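Long-range contacts in beta-glucoside phosphorylase BglX (Unidentified, PDB 5VQE), which probably transfers the glucosyl unit of beta-glucosides to phosphate, as a family 3 glycoside phosphorylase with an N-terminal TIM-barrel domain: residues Q36-I41 with D314-T319; M54-L58 with P322-F326; M262-L266 with G294-M299; W20-L25 with V347-G352; I5-Y11 with F281-I285. One frame throughout, in Å; residues are numbered along the deposited sequence.

Interaction 1: Q36-I41 with D314-T319; sequences QLICEI and DMLTFT. With G2F (2-deoxy-2-fluoro-alpha-D-glucopyranose), chain B.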
# COMPACT_ATOMS: atom_id res chain seq x y z
N GLN A 36 -11.29 -21.80 -6.90
CA GLN A 36 -11.51 -20.44 -7.40
C GLN A 36 -11.49 -19.42 -6.27
O GLN A 36 -11.17 -18.24 -6.51
CB GLN A 36 -12.85 -20.36 -8.13
CG GLN A 36 -12.85 -20.94 -9.54
CD GLN A 36 -11.89 -20.23 -10.46
OE1 GLN A 36 -12.07 -19.05 -10.77
NE2 GLN A 36 -10.84 -20.93 -10.89
N LEU A 37 -11.83 -19.83 -5.05
CA LEU A 37 -11.87 -18.91 -3.92
C LEU A 37 -10.49 -18.44 -3.49
O LEU A 37 -10.39 -17.48 -2.72
CB LEU A 37 -12.53 -19.57 -2.71
CG LEU A 37 -13.93 -20.17 -2.88
CD1 LEU A 37 -14.32 -20.87 -1.62
CD2 LEU A 37 -14.95 -19.11 -3.22
N ILE A 38 -9.42 -19.10 -3.94
CA ILE A 38 -8.09 -18.93 -3.36
C ILE A 38 -7.21 -18.11 -4.30
O ILE A 38 -7.11 -18.42 -5.49
CB ILE A 38 -7.42 -20.28 -3.05
CG1 ILE A 38 -8.21 -21.03 -1.98
CG2 ILE A 38 -5.98 -20.08 -2.58
CD1 ILE A 38 -7.82 -22.50 -1.83
N CYS A 39 -6.57 -17.08 -3.76
CA CYS A 39 -5.46 -16.42 -4.42
C CYS A 39 -4.16 -16.92 -3.80
O CYS A 39 -4.00 -16.88 -2.57
CB CYS A 39 -5.55 -14.90 -4.27
SG CYS A 39 -4.13 -14.08 -4.97
N GLU A 40 -3.23 -17.36 -4.64
CA GLU A 40 -1.93 -17.85 -4.20
C GLU A 40 -0.84 -16.84 -4.48
O GLU A 40 -0.80 -16.23 -5.56
CB GLU A 40 -1.60 -19.18 -4.89
CG GLU A 40 -2.27 -20.38 -4.28
CD GLU A 40 -1.77 -20.68 -2.86
OE1 GLU A 40 -0.54 -20.65 -2.63
OE2 GLU A 40 -2.61 -20.92 -1.98
N ILE A 41 0.08 -16.68 -3.53
CA ILE A 41 1.20 -15.76 -3.69
C ILE A 41 2.27 -16.43 -4.54
O ILE A 41 2.45 -17.65 -4.52
CB ILE A 41 1.75 -15.34 -2.31
CG1 ILE A 41 2.59 -14.07 -2.44
CG2 ILE A 41 2.55 -16.46 -1.66
CD1 ILE A 41 2.94 -13.44 -1.10
N ASP A 314 -15.60 -13.20 -0.84
CA ASP A 314 -15.64 -14.00 -2.05
C ASP A 314 -14.34 -14.75 -2.29
O ASP A 314 -14.35 -15.80 -2.95
CB ASP A 314 -15.93 -13.12 -3.27
CG ASP A 314 -17.26 -12.40 -3.15
OD1 ASP A 314 -18.26 -13.06 -2.79
OD2 ASP A 314 -17.30 -11.18 -3.42
N MET A 315 -13.22 -14.24 -1.77
CA MET A 315 -11.91 -14.82 -2.04
C MET A 315 -11.02 -14.73 -0.81
O MET A 315 -10.99 -13.71 -0.11
CB MET A 315 -11.28 -14.10 -3.23
CG MET A 315 -9.86 -14.47 -3.54
SD MET A 315 -9.31 -13.90 -5.17
CE MET A 315 -10.78 -13.95 -6.14
N LEU A 316 -10.29 -15.82 -0.57
CA LEU A 316 -9.27 -15.89 0.47
C LEU A 316 -7.93 -15.57 -0.15
O LEU A 316 -7.53 -16.19 -1.14
CB LEU A 316 -9.22 -17.28 1.11
CG LEU A 316 -10.47 -17.71 1.89
CD1 LEU A 316 -10.56 -19.23 1.96
CD2 LEU A 316 -10.44 -17.14 3.28
N THR A 317 -7.22 -14.61 0.44
CA THR A 317 -5.94 -14.15 -0.10
C THR A 317 -4.82 -14.90 0.62
O THR A 317 -4.47 -14.59 1.76
CB THR A 317 -5.82 -12.64 0.04
OG1 THR A 317 -6.93 -12.04 -0.64
CG2 THR A 317 -4.52 -12.13 -0.57
N PHE A 318 -4.27 -15.90 -0.07
CA PHE A 318 -3.08 -16.63 0.33
C PHE A 318 -3.41 -17.76 1.29
O PHE A 318 -4.41 -17.70 2.02
CB PHE A 318 -2.02 -15.74 0.99
CG PHE A 318 -1.62 -14.56 0.16
CD1 PHE A 318 -1.90 -14.51 -1.19
CD2 PHE A 318 -0.95 -13.49 0.75
CE1 PHE A 318 -1.52 -13.41 -1.95
CE2 PHE A 318 -0.58 -12.39 -0.01
CZ PHE A 318 -0.86 -12.35 -1.36
N THR A 319 -2.58 -18.80 1.27
CA THR A 319 -2.70 -19.95 2.14
C THR A 319 -1.49 -20.01 3.06
O THR A 319 -0.47 -19.36 2.82
CB THR A 319 -2.81 -21.25 1.35
OG1 THR A 319 -1.69 -21.37 0.46
CG2 THR A 319 -4.10 -21.29 0.54
C1 G2F B . -2.62 -7.74 3.43
C2 G2F B . -2.27 -6.22 3.45
C3 G2F B . -2.76 -5.60 2.11
C4 G2F B . -2.13 -6.39 0.93
C5 G2F B . -2.55 -7.90 1.08
C6 G2F B . -1.88 -8.78 -0.05
O3 G2F B . -2.24 -4.30 2.03
O4 G2F B . -2.72 -5.92 -0.25
O5 G2F B . -2.05 -8.38 2.31
O6 G2F B . -0.50 -8.52 -0.05
F2 G2F B . -2.90 -5.61 4.48
O HOH W 1 -0.31 -18.29 -1.06
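Ile41 lies over one face of the Phe318 ring, its CB 3.9 Å from the ring centroid and close to the ring normal, while CD1 reaches on toward CE2. The opposite face is covered by CG2 of the adjacent Thr317. At the rim, Cys39 SG stands 4.0 Å from Phe318 CE1, an edge-on sulfur-aromatic contact, and Cys39 O lies near the ring plane. Held in this way, the ring turns CE2 toward C6 of the bound 2-deoxy-2-fluoroglucose, 3.8 Å away. At the next residue, Thr319 OG1 donates to the syn lone pair of Glu40 OE2 at 2.6 Å, a bond made possible by the bend of the Glu40 chain at chi2 (-67°). A water accepts from Ile41 N and Thr319 N. Behind these side chains is the backbone ladder: Leu316 N to Leu37 O, a nearly straight Cys39 N to Leu316 O bond of 2.9 Å, and a more bent one from Phe318 N to Cys39 O. Thr317 OG1 is tied to Thr287 O in the neighbouring strand 284-287. The parallel pairing of strand 38-42 with strand 316-317 joins the first and last strands of a TIM-type barrel, with Phe318 in the sugar pocket at their C-terminal ends.

Interaction 2: M54-L58 with P322-F326; sequences MKHFL and PTEDF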
# COMPACT_ATOMS: atom_id res chain seq x y z
N MET A 54 -0.55 -24.72 -8.31
CA MET A 54 -1.59 -25.58 -8.86
C MET A 54 -1.43 -27.04 -8.45
O MET A 54 -2.09 -27.91 -9.03
CB MET A 54 -1.60 -25.49 -10.38
CG MET A 54 -1.94 -24.12 -10.93
SD MET A 54 -1.56 -24.03 -12.69
CE MET A 54 -1.79 -22.28 -13.00
N LYS A 55 -0.56 -27.35 -7.48
CA LYS A 55 -0.33 -28.74 -7.10
C LYS A 55 -1.45 -29.32 -6.25
O LYS A 55 -1.69 -30.53 -6.29
CB LYS A 55 0.99 -28.88 -6.33
CG LYS A 55 2.18 -28.21 -6.98
N HIS A 56 -2.12 -28.50 -5.44
CA HIS A 56 -3.08 -28.99 -4.47
C HIS A 56 -4.51 -28.60 -4.80
O HIS A 56 -5.44 -29.14 -4.20
CB HIS A 56 -2.72 -28.46 -3.08
CG HIS A 56 -1.29 -28.73 -2.70
ND1 HIS A 56 -0.85 -29.97 -2.29
CD2 HIS A 56 -0.21 -27.92 -2.70
CE1 HIS A 56 0.45 -29.91 -2.04
NE2 HIS A 56 0.86 -28.68 -2.27
N PHE A 57 -4.69 -27.67 -5.73
CA PHE A 57 -5.99 -27.18 -6.16
C PHE A 57 -5.73 -26.24 -7.32
O PHE A 57 -4.58 -25.90 -7.63
CB PHE A 57 -6.73 -26.47 -5.02
CG PHE A 57 -5.88 -25.46 -4.30
CD1 PHE A 57 -5.28 -25.78 -3.09
CD2 PHE A 57 -5.69 -24.19 -4.82
CE1 PHE A 57 -4.51 -24.86 -2.42
CE2 PHE A 57 -4.92 -23.27 -4.16
CZ PHE A 57 -4.32 -23.60 -2.95
N LEU A 58 -6.81 -25.81 -7.97
CA LEU A 58 -6.69 -24.90 -9.10
C LEU A 58 -7.14 -23.51 -8.65
O LEU A 58 -8.35 -23.26 -8.49
CB LEU A 58 -7.54 -25.40 -10.27
CG LEU A 58 -7.13 -26.82 -10.73
CD1 LEU A 58 -8.05 -27.35 -11.84
CD2 LEU A 58 -5.66 -26.89 -11.17
N PRO A 322 -0.94 -25.17 2.22
CA PRO A 322 -2.01 -25.22 1.21
C PRO A 322 -2.82 -26.51 1.22
O PRO A 322 -4.03 -26.47 0.99
CB PRO A 322 -1.27 -25.03 -0.12
CG PRO A 322 0.15 -25.32 0.17
CD PRO A 322 0.39 -25.00 1.61
N THR A 323 -2.19 -27.66 1.51
CA THR A 323 -2.96 -28.89 1.62
C THR A 323 -3.97 -28.78 2.75
O THR A 323 -5.15 -29.12 2.58
CB THR A 323 -2.02 -30.07 1.85
OG1 THR A 323 -1.11 -30.17 0.75
CG2 THR A 323 -2.81 -31.37 1.99
N GLU A 324 -3.53 -28.29 3.91
CA GLU A 324 -4.41 -28.18 5.06
C GLU A 324 -5.53 -27.17 4.80
O GLU A 324 -6.70 -27.43 5.12
CB GLU A 324 -3.60 -27.77 6.28
CG GLU A 324 -4.43 -27.34 7.47
CD GLU A 324 -3.60 -27.16 8.73
OE1 GLU A 324 -2.80 -26.20 8.78
OE2 GLU A 324 -3.73 -27.99 9.65
N ASP A 325 -5.19 -26.02 4.23
CA ASP A 325 -6.19 -24.99 3.98
C ASP A 325 -7.27 -25.48 3.02
O ASP A 325 -8.46 -25.24 3.24
CB ASP A 325 -5.52 -23.73 3.44
CG ASP A 325 -4.74 -22.97 4.50
OD1 ASP A 325 -4.78 -23.39 5.69
OD2 ASP A 325 -4.11 -21.95 4.16
N PHE A 326 -6.87 -26.17 1.96
CA PHE A 326 -7.87 -26.65 1.01
C PHE A 326 -8.73 -27.73 1.64
O PHE A 326 -9.95 -27.75 1.43
CB PHE A 326 -7.19 -27.18 -0.26
CG PHE A 326 -8.15 -27.44 -1.38
CD1 PHE A 326 -8.78 -26.38 -2.01
CD2 PHE A 326 -8.43 -28.73 -1.80
CE1 PHE A 326 -9.68 -26.60 -3.04
CE2 PHE A 326 -9.32 -28.96 -2.84
CZ PHE A 326 -9.95 -27.90 -3.46
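Phe57 places CG between its backbone N and carbonyl carbon (chi1 49°), and Phe326 extends its own CG away from the backbone N (chi1 -169°); together these settings bring the two side chains past each other in opposite directions. Phe57 CB sits over one face of the Phe326 ring, 3.7 Å from the centroid and offset toward the rim, in a CH-pi contact. The rings themselves are inclined by 24° but slid apart, with centroids 5.2 Å from each other, so their overlap is slight and the methylene of Phe57 does most of the covering. His56 O also lies over a face of the Phe326 ring, 3.9 Å from CD2. Replacing Phe326 by alanine would take away the ring face under Phe57 CB and would probably open a gap there, leaving the Phe57 ring freer to shift against helix 322-335. Farther along, Phe57 CE1 meets Pro322 CB at 4.0 Å, and Pro322 O approaches the edge of the Phe57 ring. On the solvent side, His56 CD2 touches Pro322 CG at 3.9 Å, while Thr323 OG1 stands over a face of the imidazole. Both phenylalanines also pack on Ile38 of strand 38-42. The arrangement is a small aromatic and proline cluster that fastens the loop between strands 38-42 and 61-64 to the first turn of helix 322-335, on the outer layer of the TIM-type barrel.

Interaction 3: M262-L266 with G294-M299; sequences MPGSL and GYTCSM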
# COMPACT_ATOMS: atom_id res chain seq x y z
N MET A 262 -15.76 -10.26 15.45
CA MET A 262 -14.71 -10.72 14.57
C MET A 262 -14.14 -9.56 13.76
O MET A 262 -14.82 -8.56 13.53
CB MET A 262 -15.24 -11.79 13.60
CG MET A 262 -15.49 -13.16 14.24
SD MET A 262 -14.01 -13.85 14.98
CE MET A 262 -14.63 -14.16 16.63
N PRO A 263 -12.91 -9.68 13.29
CA PRO A 263 -12.39 -8.69 12.34
C PRO A 263 -13.14 -8.76 11.02
O PRO A 263 -13.84 -9.73 10.72
CB PRO A 263 -10.92 -9.10 12.18
CG PRO A 263 -10.93 -10.58 12.46
CD PRO A 263 -11.94 -10.76 13.55
N GLY A 264 -13.00 -7.69 10.24
CA GLY A 264 -13.65 -7.58 8.95
C GLY A 264 -13.62 -8.87 8.15
O GLY A 264 -14.65 -9.30 7.61
N SER A 265 -12.45 -9.48 8.07
CA SER A 265 -12.25 -10.65 7.22
C SER A 265 -13.04 -11.87 7.68
O SER A 265 -13.11 -12.84 6.92
CB SER A 265 -10.76 -11.00 7.15
OG SER A 265 -10.19 -11.14 8.45
N LEU A 266 -13.63 -11.83 8.88
CA LEU A 266 -14.41 -12.93 9.42
C LEU A 266 -15.81 -12.52 9.84
O LEU A 266 -16.55 -13.36 10.37
CB LEU A 266 -13.68 -13.54 10.63
CG LEU A 266 -12.46 -14.40 10.31
CD1 LEU A 266 -11.58 -14.58 11.53
CD2 LEU A 266 -12.90 -15.74 9.78
N GLY A 294 -3.43 -11.13 12.73
CA GLY A 294 -4.78 -10.63 12.92
C GLY A 294 -5.85 -11.61 12.48
O GLY A 294 -6.92 -11.68 13.09
N TYR A 295 -5.57 -12.39 11.44
CA TYR A 295 -6.49 -13.44 11.01
C TYR A 295 -6.31 -14.69 11.86
O TYR A 295 -7.28 -15.19 12.44
CB TYR A 295 -6.26 -13.77 9.54
CG TYR A 295 -7.33 -14.66 8.94
CD1 TYR A 295 -7.12 -16.02 8.78
CD2 TYR A 295 -8.55 -14.13 8.54
CE1 TYR A 295 -8.10 -16.84 8.24
CE2 TYR A 295 -9.54 -14.93 7.99
CZ TYR A 295 -9.31 -16.29 7.83
OH TYR A 295 -10.29 -17.09 7.28
N THR A 296 -5.08 -15.20 11.96
CA THR A 296 -4.86 -16.52 12.54
C THR A 296 -5.26 -16.57 14.01
O THR A 296 -5.69 -17.62 14.49
CB THR A 296 -3.40 -16.94 12.40
OG1 THR A 296 -2.56 -16.00 13.09
CG2 THR A 296 -2.98 -17.04 10.93
N CYS A 297 -5.11 -15.46 14.73
CA CYS A 297 -5.37 -15.46 16.16
C CYS A 297 -6.85 -15.30 16.50
O CYS A 297 -7.20 -15.41 17.68
CB CYS A 297 -4.57 -14.35 16.85
SG CYS A 297 -5.33 -12.72 16.69
N SER A 298 -7.71 -15.06 15.52
CA SER A 298 -9.09 -14.71 15.81
C SER A 298 -10.01 -15.92 15.91
O SER A 298 -11.10 -15.79 16.48
CB SER A 298 -9.64 -13.77 14.73
OG SER A 298 -9.02 -12.50 14.80
N MET A 299 -9.60 -17.07 15.39
CA MET A 299 -10.49 -18.22 15.24
C MET A 299 -9.63 -19.41 14.84
O MET A 299 -8.61 -19.23 14.16
CB MET A 299 -11.56 -17.93 14.19
CG MET A 299 -12.62 -18.99 14.01
SD MET A 299 -13.87 -18.50 12.79
CE MET A 299 -14.63 -17.09 13.57
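Leu266 crosses Tyr295 at about a right angle, bringing CG to 3.8 Å from CE2 and CD2 to 3.9 Å from the phenolic OH. Ser265 approaches the same ring in its plane, with OG at the edge 3.4 Å from CD2. That hydroxyl is bonded to His242; the bond from Tyr295 OH to Ser308 OG anchors the phenol end, while Ser265 and the His242 ring border the tyrosine by contact. A leucine in place of Tyr295 would probably cost Ser308 its phenolic partner and leave Leu266 less fully covered. Leu266 CD1 also packs against Ser298 CB at 3.8 Å. Ser298 is itself held by a bond from OG to Gly294 O, 2.8 Å long, with CG of Pro263 resting 3.6 Å from the same OG. Two methionines cross roughly perpendicularly: the bend of Met299 at chi3 (-65°) directs CE to 3.6 Å from Met262 SD. The segment before helix 268-278 is thereby joined to helix 293-296, which follows barrel strand 284-287, with the Tyr295 side chain about 9 Å from the bound sugar. The contact is mostly van der Waals, some oxygens touching carbon or sulfur; its hydroxyls are satisfied within their own segment or by His242 and Ser308, which implies that shape, rather than polar pairing, matches the two segments.

Interaction 4: W20-L25 with V347-G352; sequences WVNQTL and VARILG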
# COMPACT_ATOMS: atom_id res chain seq x y z
N TRP A 20 -21.73 -16.94 -20.12
CA TRP A 20 -20.45 -17.60 -19.90
C TRP A 20 -20.23 -17.89 -18.42
O TRP A 20 -19.77 -18.98 -18.05
CB TRP A 20 -19.30 -16.75 -20.45
CG TRP A 20 -17.97 -17.39 -20.18
CD1 TRP A 20 -17.36 -18.34 -20.93
CD2 TRP A 20 -17.12 -17.15 -19.06
NE1 TRP A 20 -16.17 -18.71 -20.35
CE2 TRP A 20 -16.00 -17.99 -19.20
CE3 TRP A 20 -17.19 -16.31 -17.95
CZ2 TRP A 20 -14.95 -18.01 -18.28
CZ3 TRP A 20 -16.16 -16.32 -17.04
CH2 TRP A 20 -15.05 -17.17 -17.21
N VAL A 21 -20.53 -16.92 -17.55
CA VAL A 21 -20.33 -17.13 -16.11
C VAL A 21 -21.14 -18.33 -15.64
O VAL A 21 -20.63 -19.22 -14.95
CB VAL A 21 -20.71 -15.87 -15.32
CG1 VAL A 21 -20.68 -16.14 -13.84
CG2 VAL A 21 -19.78 -14.71 -15.66
N ASN A 22 -22.43 -18.36 -16.01
CA ASN A 22 -23.33 -19.42 -15.54
C ASN A 22 -22.92 -20.78 -16.09
O ASN A 22 -22.86 -21.76 -15.34
CB ASN A 22 -24.76 -19.09 -15.96
CG ASN A 22 -25.46 -18.20 -14.96
OD1 ASN A 22 -25.87 -18.67 -13.91
ND2 ASN A 22 -25.59 -16.92 -15.28
N GLN A 23 -22.64 -20.85 -17.39
CA GLN A 23 -22.24 -22.13 -17.98
C GLN A 23 -20.95 -22.64 -17.36
O GLN A 23 -20.81 -23.84 -17.09
CB GLN A 23 -22.09 -21.98 -19.49
CG GLN A 23 -23.41 -21.83 -20.21
CD GLN A 23 -23.26 -21.72 -21.72
OE1 GLN A 23 -22.15 -21.57 -22.24
NE2 GLN A 23 -24.38 -21.79 -22.43
N THR A 24 -19.98 -21.74 -17.14
CA THR A 24 -18.73 -22.12 -16.49
C THR A 24 -18.98 -22.59 -15.07
O THR A 24 -18.47 -23.64 -14.66
CB THR A 24 -17.76 -20.94 -16.49
OG1 THR A 24 -17.52 -20.49 -17.84
CG2 THR A 24 -16.42 -21.33 -15.86
N LEU A 25 -19.75 -21.82 -14.30
CA LEU A 25 -20.06 -22.21 -12.92
C LEU A 25 -20.62 -23.62 -12.87
O LEU A 25 -20.17 -24.46 -12.07
CB LEU A 25 -21.05 -21.22 -12.31
CG LEU A 25 -21.42 -21.45 -10.85
CD1 LEU A 25 -20.20 -21.27 -9.94
CD2 LEU A 25 -22.55 -20.52 -10.43
N VAL A 347 -18.21 -17.75 -6.24
CA VAL A 347 -17.56 -18.07 -7.51
C VAL A 347 -18.18 -17.29 -8.65
O VAL A 347 -17.48 -16.90 -9.59
CB VAL A 347 -17.62 -19.59 -7.76
CG1 VAL A 347 -17.13 -19.93 -9.15
CG2 VAL A 347 -16.79 -20.31 -6.72
N ALA A 348 -19.49 -17.03 -8.59
CA ALA A 348 -20.11 -16.23 -9.63
C ALA A 348 -19.50 -14.83 -9.69
O ALA A 348 -19.28 -14.28 -10.77
CB ALA A 348 -21.62 -16.14 -9.40
N ARG A 349 -19.21 -14.24 -8.52
CA ARG A 349 -18.62 -12.91 -8.52
C ARG A 349 -17.16 -12.94 -8.96
O ARG A 349 -16.68 -11.96 -9.54
CB ARG A 349 -18.75 -12.28 -7.13
CG ARG A 349 -20.06 -11.52 -6.93
CD ARG A 349 -19.97 -10.58 -5.75
NE ARG A 349 -21.12 -9.68 -5.68
CZ ARG A 349 -22.20 -9.88 -4.92
NH1 ARG A 349 -22.32 -10.96 -4.17
NH2 ARG A 349 -23.18 -8.99 -4.92
N ILE A 350 -16.46 -14.04 -8.71
CA ILE A 350 -15.09 -14.20 -9.20
C ILE A 350 -15.08 -14.33 -10.71
O ILE A 350 -14.37 -13.61 -11.42
CB ILE A 350 -14.44 -15.42 -8.53
CG1 ILE A 350 -14.35 -15.21 -7.02
CG2 ILE A 350 -13.07 -15.68 -9.12
CD1 ILE A 350 -13.98 -16.45 -6.25
N LEU A 351 -15.86 -15.28 -11.23
CA LEU A 351 -15.94 -15.46 -12.67
C LEU A 351 -16.45 -14.20 -13.36
O LEU A 351 -16.03 -13.90 -14.48
CB LEU A 351 -16.85 -16.64 -12.99
CG LEU A 351 -16.32 -17.99 -12.55
CD1 LEU A 351 -17.42 -19.04 -12.68
CD2 LEU A 351 -15.11 -18.36 -13.36
N GLY A 352 -17.35 -13.46 -12.71
CA GLY A 352 -17.87 -12.25 -13.32
C GLY A 352 -16.80 -11.20 -13.54
O GLY A 352 -16.85 -10.45 -14.52
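Leu351 fits as a knob into a hole formed by Trp20, Val21, Thr24 and Leu25, and this apolar fit carries the contact between helices 15-27 and 340-356. With CG anti to the carbonyl carbon (chi1 -66°), the Leu351 side chain points into the hole, where its two methyls meet different walls. CD1 approaches Val21 O and Leu25 N, whereas CD2 meets the indole at Trp20 CH2, 4.0 Å away, and the Thr24 methyl. Val21 slides past the knob in the opposite direction, resting CG1 4.0 Å from Leu351 CB and CG2 3.9 Å from Gly352 CA. At the other end Leu25 CD1 presses on Val347 CG1 at 3.4 Å, tighter than usual for carbons.

The polar component is modest. Leu351 O lies at the edge of the indole, in its plane, 3.5 Å from Trp20 CZ3. Within helix 15-27 Thr24 OG1 donates to Trp20 O at 2.7 Å, and Thr24 N reaches that carbonyl oxygen from the opposite face of its plane, so two donors grip it; the hydroxyl also stands over one face of the indole.

The two helix segments approach to 9.4 Å between axes, their directions 128° apart. Helix 15-27, near the N terminus, thus packs on helix 340-356, which follows the last barrel strand, 316-317, and helix 322-335 in the chain. Helix 30-36 flanks the pair, Lys33 touching Leu25 and Val347 while Gln36 touches Leu351, and helix 3-6 places Leu6 against Val21.

Interaction 5: I5-Y11 with F281-I285; sequences ILSIKPY and FNGLI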
# COMPACT_ATOMS: atom_id res chain seq x y z
N ILE A 5 -26.82 -9.38 -9.84
CA ILE A 5 -25.46 -8.96 -9.49
C ILE A 5 -24.67 -8.57 -10.72
O ILE A 5 -24.06 -7.49 -10.77
CB ILE A 5 -24.74 -10.10 -8.72
CG1 ILE A 5 -25.39 -10.34 -7.35
CG2 ILE A 5 -23.25 -9.77 -8.55
CD1 ILE A 5 -24.97 -11.63 -6.71
N LEU A 6 -24.67 -9.43 -11.75
CA LEU A 6 -23.71 -9.31 -12.84
C LEU A 6 -24.08 -8.26 -13.88
O LEU A 6 -23.20 -7.83 -14.64
CB LEU A 6 -23.54 -10.67 -13.52
CG LEU A 6 -23.03 -11.78 -12.61
CD1 LEU A 6 -23.07 -13.11 -13.33
CD2 LEU A 6 -21.63 -11.49 -12.13
N SER A 7 -25.33 -7.81 -13.94
CA SER A 7 -25.71 -6.84 -14.95
C SER A 7 -25.56 -5.39 -14.51
O SER A 7 -25.73 -4.48 -15.33
CB SER A 7 -27.16 -7.08 -15.40
OG SER A 7 -28.07 -6.81 -14.36
N ILE A 8 -25.22 -5.14 -13.24
CA ILE A 8 -25.15 -3.78 -12.72
C ILE A 8 -23.74 -3.49 -12.22
O ILE A 8 -22.89 -4.38 -12.11
CB ILE A 8 -26.18 -3.53 -11.61
CG1 ILE A 8 -25.92 -4.45 -10.41
CG2 ILE A 8 -27.59 -3.74 -12.16
CD1 ILE A 8 -26.81 -4.18 -9.20
N LYS A 9 -23.51 -2.22 -11.92
CA LYS A 9 -22.25 -1.74 -11.38
C LYS A 9 -21.80 -2.61 -10.21
O LYS A 9 -22.63 -2.95 -9.35
CB LYS A 9 -22.41 -0.29 -10.93
CG LYS A 9 -21.20 0.34 -10.29
CD LYS A 9 -21.39 1.85 -10.16
CE LYS A 9 -22.19 2.19 -8.93
NZ LYS A 9 -22.60 3.63 -8.94
N PRO A 10 -20.51 -2.98 -10.12
CA PRO A 10 -19.39 -2.63 -10.99
C PRO A 10 -19.09 -3.69 -12.05
O PRO A 10 -17.99 -3.69 -12.61
CB PRO A 10 -18.24 -2.53 -10.01
CG PRO A 10 -18.52 -3.65 -9.06
CD PRO A 10 -20.04 -3.72 -8.94
N TYR A 11 -20.03 -4.60 -12.31
CA TYR A 11 -19.85 -5.63 -13.32
C TYR A 11 -20.31 -5.16 -14.70
O TYR A 11 -19.51 -5.12 -15.64
CB TYR A 11 -20.61 -6.91 -12.91
CG TYR A 11 -19.93 -7.68 -11.81
CD1 TYR A 11 -18.91 -8.59 -12.09
CD2 TYR A 11 -20.29 -7.50 -10.48
CE1 TYR A 11 -18.28 -9.28 -11.10
CE2 TYR A 11 -19.66 -8.19 -9.47
CZ TYR A 11 -18.66 -9.08 -9.78
OH TYR A 11 -18.03 -9.76 -8.76
N PHE A 281 -22.74 -2.57 -1.62
CA PHE A 281 -21.57 -2.88 -2.42
C PHE A 281 -21.83 -4.17 -3.18
O PHE A 281 -22.26 -5.17 -2.60
CB PHE A 281 -20.32 -3.02 -1.55
CG PHE A 281 -19.09 -3.40 -2.33
CD1 PHE A 281 -18.64 -2.60 -3.37
CD2 PHE A 281 -18.37 -4.54 -2.02
CE1 PHE A 281 -17.51 -2.94 -4.09
CE2 PHE A 281 -17.23 -4.89 -2.75
CZ PHE A 281 -16.81 -4.09 -3.78
N ASN A 282 -21.59 -4.14 -4.49
CA ASN A 282 -21.94 -5.25 -5.36
C ASN A 282 -20.72 -5.90 -5.99
O ASN A 282 -20.87 -6.88 -6.73
CB ASN A 282 -22.90 -4.77 -6.46
CG ASN A 282 -23.42 -5.91 -7.32
OD1 ASN A 282 -23.87 -6.93 -6.82
ND2 ASN A 282 -23.35 -5.72 -8.64
N GLY A 283 -19.51 -5.41 -5.69
CA GLY A 283 -18.29 -5.94 -6.26
C GLY A 283 -17.72 -7.11 -5.48
O GLY A 283 -18.36 -7.69 -4.60
N LEU A 284 -16.48 -7.45 -5.81
CA LEU A 284 -15.79 -8.60 -5.23
C LEU A 284 -15.16 -8.23 -3.89
O LEU A 284 -14.46 -7.21 -3.78
CB LEU A 284 -14.72 -9.09 -6.19
CG LEU A 284 -14.07 -10.48 -6.00
CD1 LEU A 284 -13.19 -10.80 -7.18
CD2 LEU A 284 -13.21 -10.56 -4.76
N ILE A 285 -15.37 -9.07 -2.88
CA ILE A 285 -14.75 -8.91 -1.57
C ILE A 285 -13.67 -9.97 -1.43
O ILE A 285 -13.95 -11.17 -1.55
CB ILE A 285 -15.77 -9.02 -0.43
CG1 ILE A 285 -16.81 -7.92 -0.50
CG2 ILE A 285 -15.06 -8.97 0.92
CD1 ILE A 285 -17.96 -8.09 0.47
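Asn282 ND2 donates both of its hydrogens to backbone carbonyls of the N-terminal segment, 2.9 Å to Ile5 O and 2.9 Å to Lys9 O, with both acceptors close to the amide plane. The bond to Ile5 O follows a lone pair in the carbonyl plane; at Lys9 O the nitrogen stands 44° above that plane. With CG anti to the backbone N (chi1 -174°), the asparagine extends its amide into the turn that follows helix 3-6. The other amide atom, OD1, accepts from Arg349 of helix 340-356, which fixes which end of the group carries the nitrogen. This amide therefore clamps the N-terminal turn to the loop leading into strand 284-287, a strand of the TIM-type barrel, at the end from which the strand sets out.

Apolar atoms close round the clamp. Ile5 CG2 lies 3.4 Å from Asn282 OD1, and Ile8 CG1 approaches ND2 equally closely, its side chain crossing the amide at about a right angle. Pro10, preceded by a cis peptide bond, sets CG 3.6 Å from Gly283 CA. Tyr11 turns its ring 72° from the amide plane and presents its edge to Asn282 O, 3.3 Å from CE2. Its hydroxyl is hydrogen-bonded to Arg349 O, and Met353 of the same helix packs against both Pro10 and Tyr11.

In the fold
From the N terminus, residues 5-11 reach forward to 281-285 (interaction 5), and helix 15-27 then meets helix 340-356 (interaction 4); these two loops cross, and their contacts touch through Arg349, which binds both Tyr11 and Asn282. Inside the span of interaction 4, interaction 1 joins strands 38-42 and 316-317, and crosses both interaction 5 and interaction 2. Interaction 2, also within that span and crossing interaction 5, fastens the loop after strand 38-42 to helix 322-335 and touches interaction 1 through Ile38 and Thr319. The short loop of interaction 3 lies within those of interactions 1, 2 and 4 but crosses that of interaction 5. Together they tie the N-terminal helices to the strands and outer helices of the barrel.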